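Local atomic coordinates of universal stress protein (Archaeoglobus fulgidus, PDB entry 3LOQ), a protein that binds adenosine monophosphate and belongs to the universal stress protein A family, though its precise cellular role is not established. Residues 164-176 with 243-257. Numbering follows the deposited sequence.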
# COMPACT_ATOMS: atom_id res chain seq x y z
N MSE A 164 -11.56 -6.92 6.19
CA MSE A 164 -11.50 -7.65 7.45
C MSE A 164 -11.17 -6.78 8.68
O MSE A 164 -11.55 -7.11 9.80
CB MSE A 164 -10.53 -8.83 7.37
CG MSE A 164 -10.56 -9.73 8.61
SE MSE A 164 -9.34 -11.25 8.55
CE MSE A 164 -10.12 -12.19 7.02
N VAL A 165 -10.45 -5.69 8.48
CA VAL A 165 -10.02 -4.91 9.65
C VAL A 165 -10.39 -3.42 9.62
O VAL A 165 -9.64 -2.58 10.13
CB VAL A 165 -8.51 -5.11 9.92
CG1 VAL A 165 -8.25 -6.52 10.44
CG2 VAL A 165 -7.68 -4.83 8.67
N VAL A 166 -11.55 -3.09 9.05
CA VAL A 166 -11.98 -1.69 9.04
C VAL A 166 -12.19 -1.20 10.47
O VAL A 166 -12.58 -1.96 11.36
CB VAL A 166 -13.23 -1.45 8.18
CG1 VAL A 166 -12.94 -1.84 6.72
CG2 VAL A 166 -14.39 -2.22 8.73
N ASN A 167 -11.88 0.08 10.68
CA ASN A 167 -11.87 0.68 12.02
C ASN A 167 -10.78 0.12 12.97
O ASN A 167 -10.68 0.54 14.13
CB ASN A 167 -13.26 0.61 12.63
CG ASN A 167 -14.30 1.30 11.78
OD1 ASN A 167 -14.04 2.38 11.24
ND2 ASN A 167 -15.47 0.68 11.64
N SER A 168 -9.97 -0.82 12.48
CA SER A 168 -8.94 -1.45 13.29
C SER A 168 -7.61 -1.47 12.56
O SER A 168 -6.66 -2.13 12.98
CB SER A 168 -9.34 -2.88 13.62
OG SER A 168 -10.52 -2.89 14.38
N LEU A 169 -7.55 -0.74 11.45
CA LEU A 169 -6.42 -0.84 10.54
C LEU A 169 -5.06 -0.76 11.25
O LEU A 169 -4.19 -1.61 11.05
CB LEU A 169 -6.54 0.21 9.45
CG LEU A 169 -5.48 0.06 8.35
CD1 LEU A 169 -5.51 -1.33 7.75
CD2 LEU A 169 -5.68 1.09 7.28
N PHE A 170 -4.88 0.25 12.09
CA PHE A 170 -3.59 0.41 12.76
C PHE A 170 -3.53 -0.06 14.21
O PHE A 170 -2.70 0.44 14.96
CB PHE A 170 -3.14 1.87 12.69
CG PHE A 170 -3.16 2.43 11.32
CD1 PHE A 170 -2.30 1.93 10.33
CD2 PHE A 170 -4.03 3.47 10.99
CE1 PHE A 170 -2.32 2.46 9.04
CE2 PHE A 170 -4.05 4.00 9.71
CZ PHE A 170 -3.19 3.50 8.73
N ASP A 171 -4.40 -0.99 14.60
CA ASP A 171 -4.36 -1.47 15.99
C ASP A 171 -3.13 -2.33 16.30
O ASP A 171 -2.52 -2.20 17.35
CB ASP A 171 -5.63 -2.25 16.36
CG ASP A 171 -6.86 -1.36 16.47
OD1 ASP A 171 -6.74 -0.13 16.25
OD2 ASP A 171 -7.94 -1.90 16.78
N ARG A 172 -2.78 -3.23 15.38
CA ARG A 172 -1.63 -4.10 15.55
C ARG A 172 -0.83 -4.06 14.26
O ARG A 172 -1.16 -4.72 13.27
CB ARG A 172 -2.05 -5.54 15.89
CG ARG A 172 -2.48 -5.79 17.36
CD ARG A 172 -3.55 -6.91 17.47
NE ARG A 172 -4.90 -6.34 17.57
CZ ARG A 172 -5.95 -6.71 16.84
NH1 ARG A 172 -5.86 -7.68 15.95
NH2 ARG A 172 -7.12 -6.09 17.01
N VAL A 173 0.21 -3.24 14.24
CA VAL A 173 1.00 -3.08 13.04
C VAL A 173 2.21 -3.99 13.09
O VAL A 173 2.98 -3.95 14.06
CB VAL A 173 1.44 -1.64 12.88
CG1 VAL A 173 2.31 -1.48 11.62
CG2 VAL A 173 0.21 -0.74 12.83
N LEU A 174 2.36 -4.83 12.07
CA LEU A 174 3.50 -5.71 11.91
C LEU A 174 4.47 -5.17 10.84
O LEU A 174 4.10 -4.97 9.68
CB LEU A 174 3.04 -7.12 11.50
CG LEU A 174 4.14 -8.13 11.17
CD1 LEU A 174 5.15 -8.34 12.33
CD2 LEU A 174 3.53 -9.45 10.75
N VAL A 175 5.71 -4.95 11.24
CA VAL A 175 6.71 -4.43 10.32
C VAL A 175 7.72 -5.51 9.96
O VAL A 175 8.42 -6.03 10.82
CB VAL A 175 7.44 -3.20 10.91
CG1 VAL A 175 8.40 -2.62 9.88
CG2 VAL A 175 6.43 -2.16 11.36
N ALA A 176 7.77 -5.86 8.69
CA ALA A 176 8.84 -6.70 8.20
C ALA A 176 10.08 -5.81 8.11
O ALA A 176 10.09 -4.82 7.38
CB ALA A 176 8.47 -7.28 6.84
N ILE A 243 6.65 -14.06 7.60
CA ILE A 243 5.89 -12.83 7.77
C ILE A 243 4.39 -13.07 7.89
O ILE A 243 3.76 -12.54 8.79
CB ILE A 243 6.18 -11.84 6.64
CG1 ILE A 243 7.62 -11.33 6.79
CG2 ILE A 243 5.13 -10.70 6.63
CD1 ILE A 243 8.16 -10.65 5.51
N LEU A 244 3.83 -13.86 6.97
CA LEU A 244 2.40 -14.17 7.00
C LEU A 244 2.02 -15.03 8.21
O LEU A 244 0.95 -14.86 8.80
CB LEU A 244 1.97 -14.87 5.71
CG LEU A 244 1.92 -13.96 4.48
CD1 LEU A 244 1.85 -14.78 3.22
CD2 LEU A 244 0.75 -13.01 4.56
N ALA A 245 2.91 -15.94 8.57
CA ALA A 245 2.70 -16.78 9.73
C ALA A 245 2.67 -15.93 10.98
O ALA A 245 1.87 -16.18 11.88
CB ALA A 245 3.80 -17.83 9.83
N LYS A 246 3.53 -14.92 11.05
CA LYS A 246 3.56 -14.04 12.22
C LYS A 246 2.29 -13.23 12.27
O LYS A 246 1.68 -13.10 13.32
CB LYS A 246 4.74 -13.08 12.16
CG LYS A 246 5.76 -13.24 13.26
CD LYS A 246 5.17 -13.37 14.65
CE LYS A 246 6.14 -14.16 15.51
NZ LYS A 246 5.48 -15.00 16.56
N ARG A 247 1.89 -12.68 11.13
CA ARG A 247 0.69 -11.86 11.06
C ARG A 247 -0.50 -12.61 11.66
O ARG A 247 -1.32 -12.05 12.38
CB ARG A 247 0.36 -11.46 9.62
CG ARG A 247 -0.73 -10.39 9.56
CD ARG A 247 -1.91 -10.75 8.70
NE ARG A 247 -2.58 -11.99 9.08
CZ ARG A 247 -3.58 -12.07 9.95
NH1 ARG A 247 -4.02 -10.98 10.57
NH2 ARG A 247 -4.14 -13.24 10.22
N GLU A 248 -0.59 -13.90 11.34
CA GLU A 248 -1.66 -14.75 11.85
C GLU A 248 -1.49 -14.96 13.35
O GLU A 248 -2.43 -14.89 14.13
CB GLU A 248 -1.61 -16.10 11.13
CG GLU A 248 -2.36 -17.22 11.83
CD GLU A 248 -3.86 -17.11 11.70
OE1 GLU A 248 -4.45 -16.17 12.27
OE2 GLU A 248 -4.46 -17.98 11.02
N GLU A 249 -0.25 -15.19 13.75
CA GLU A 249 0.04 -15.59 15.10
C GLU A 249 -0.30 -14.51 16.12
O GLU A 249 -0.73 -14.81 17.22
CB GLU A 249 1.51 -15.98 15.19
CG GLU A 249 1.89 -16.78 16.39
CD GLU A 249 3.36 -17.11 16.37
OE1 GLU A 249 3.93 -17.11 15.25
OE2 GLU A 249 3.94 -17.36 17.46
N ILE A 250 -0.13 -13.25 15.74
CA ILE A 250 -0.40 -12.12 16.63
C ILE A 250 -1.61 -11.32 16.15
O ILE A 250 -1.93 -10.26 16.68
CB ILE A 250 0.77 -11.14 16.65
CG1 ILE A 250 1.03 -10.64 15.22
CG2 ILE A 250 2.03 -11.78 17.21
CD1 ILE A 250 2.32 -9.90 15.09
N ASN A 251 -2.29 -11.82 15.12
CA ASN A 251 -3.39 -11.09 14.50
C ASN A 251 -3.11 -9.62 14.13
O ASN A 251 -3.91 -8.74 14.44
CB ASN A 251 -4.65 -11.21 15.34
CG ASN A 251 -5.36 -12.51 15.09
OD1 ASN A 251 -5.96 -12.70 14.02
ND2 ASN A 251 -5.26 -13.43 16.04
N ALA A 252 -2.00 -9.37 13.46
CA ALA A 252 -1.69 -8.03 13.00
C ALA A 252 -2.83 -7.51 12.13
O ALA A 252 -3.43 -8.26 11.38
CB ALA A 252 -0.37 -8.03 12.21
N THR A 253 -3.12 -6.22 12.23
CA THR A 253 -4.18 -5.60 11.42
C THR A 253 -3.65 -5.00 10.09
O THR A 253 -4.43 -4.69 9.18
CB THR A 253 -4.88 -4.51 12.22
OG1 THR A 253 -3.91 -3.60 12.75
CG2 THR A 253 -5.63 -5.13 13.40
N THR A 254 -2.34 -4.82 9.98
CA THR A 254 -1.76 -4.38 8.72
C THR A 254 -0.29 -4.76 8.73
O THR A 254 0.29 -4.98 9.80
CB THR A 254 -1.96 -2.86 8.51
OG1 THR A 254 -1.54 -2.47 7.19
CG2 THR A 254 -1.17 -2.07 9.52
N ILE A 255 0.30 -4.89 7.55
CA ILE A 255 1.73 -5.19 7.45
C ILE A 255 2.43 -4.03 6.77
O ILE A 255 1.98 -3.58 5.71
CB ILE A 255 1.97 -6.45 6.62
CG1 ILE A 255 1.42 -7.68 7.34
CG2 ILE A 255 3.47 -6.64 6.39
CD1 ILE A 255 1.24 -8.89 6.42
N PHE A 256 3.50 -3.52 7.38
CA PHE A 256 4.30 -2.46 6.75
C PHE A 256 5.60 -3.10 6.31
O PHE A 256 6.15 -3.95 7.02
CB PHE A 256 4.62 -1.34 7.73
CG PHE A 256 3.50 -0.37 7.96
CD1 PHE A 256 2.19 -0.69 7.66
CD2 PHE A 256 3.76 0.88 8.53
CE1 PHE A 256 1.14 0.21 7.90
CE2 PHE A 256 2.73 1.79 8.76
CZ PHE A 256 1.42 1.45 8.45
N MSE A 257 6.10 -2.70 5.15
CA MSE A 257 7.38 -3.22 4.68
C MSE A 257 8.06 -2.24 3.73
O MSE A 257 7.45 -1.25 3.31
CB MSE A 257 7.20 -4.60 4.02
CG MSE A 257 6.32 -4.60 2.79
SE MSE A 257 5.68 -6.40 2.30
CE MSE A 257 7.35 -7.40 2.41
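Thr253 packs against the turn from Ser168 to Asp171, its CB close to Ser168 O (3.1 Å). Its OG1 accepts the N-H of Arg172 (N to OG1 2.9 Å) and also lies close to Leu169 O. Thr253 CG2 sits over one face of the Arg172 guanidinium, offset toward its rim. Bends at chi2 and chi3 of Arg172 bring the group there, with NH1 donating to Asn251 O (2.7 Å). That bond is bent, 139° at the hydrogen, and the O lies somewhat out of the guanidinium plane. The carbonyl belongs to the C-prime residue of the Schellman motif that ends the helix.

Strands 172-176 and 254-257 pair in parallel. Leu174 bonds to strand 254-257 through both its N and its O: N donates to Thr254 O, and O accepts Phe256 N (2.8 Å). It thus reaches the two residues that flank Ile255. Ala176 N then donates to Phe256 O.

On one face of the sheet, Val173 CG1 points at the Phe256 ring in a CH-pi contact, 4.0 Å from the centroid and 9° off the normal. CG1 is anti to the backbone N of Val173 (chi1 179°), while CG2 lies beside Thr254 CG2. Phe170 CE1 meets the edge of the same ring at CZ (3.9 Å).

On the other face, Leu174 packs against helix 239-249. Its CD2 reaches the backbone at Ile243 O and Arg247 N, and its CB touches Ala252 CB (3.6 Å). Ala176 CB meets Ile243 CD1.

Helix 239-249 links the parallel strands 230-235 and 254-258, a beta-alpha-beta crossover of the Rossmann-like universal stress protein fold. Strand 200-206 borders strand 172-176 on its other edge, and helix 181-197 packs on the Val173 and Phe256 face.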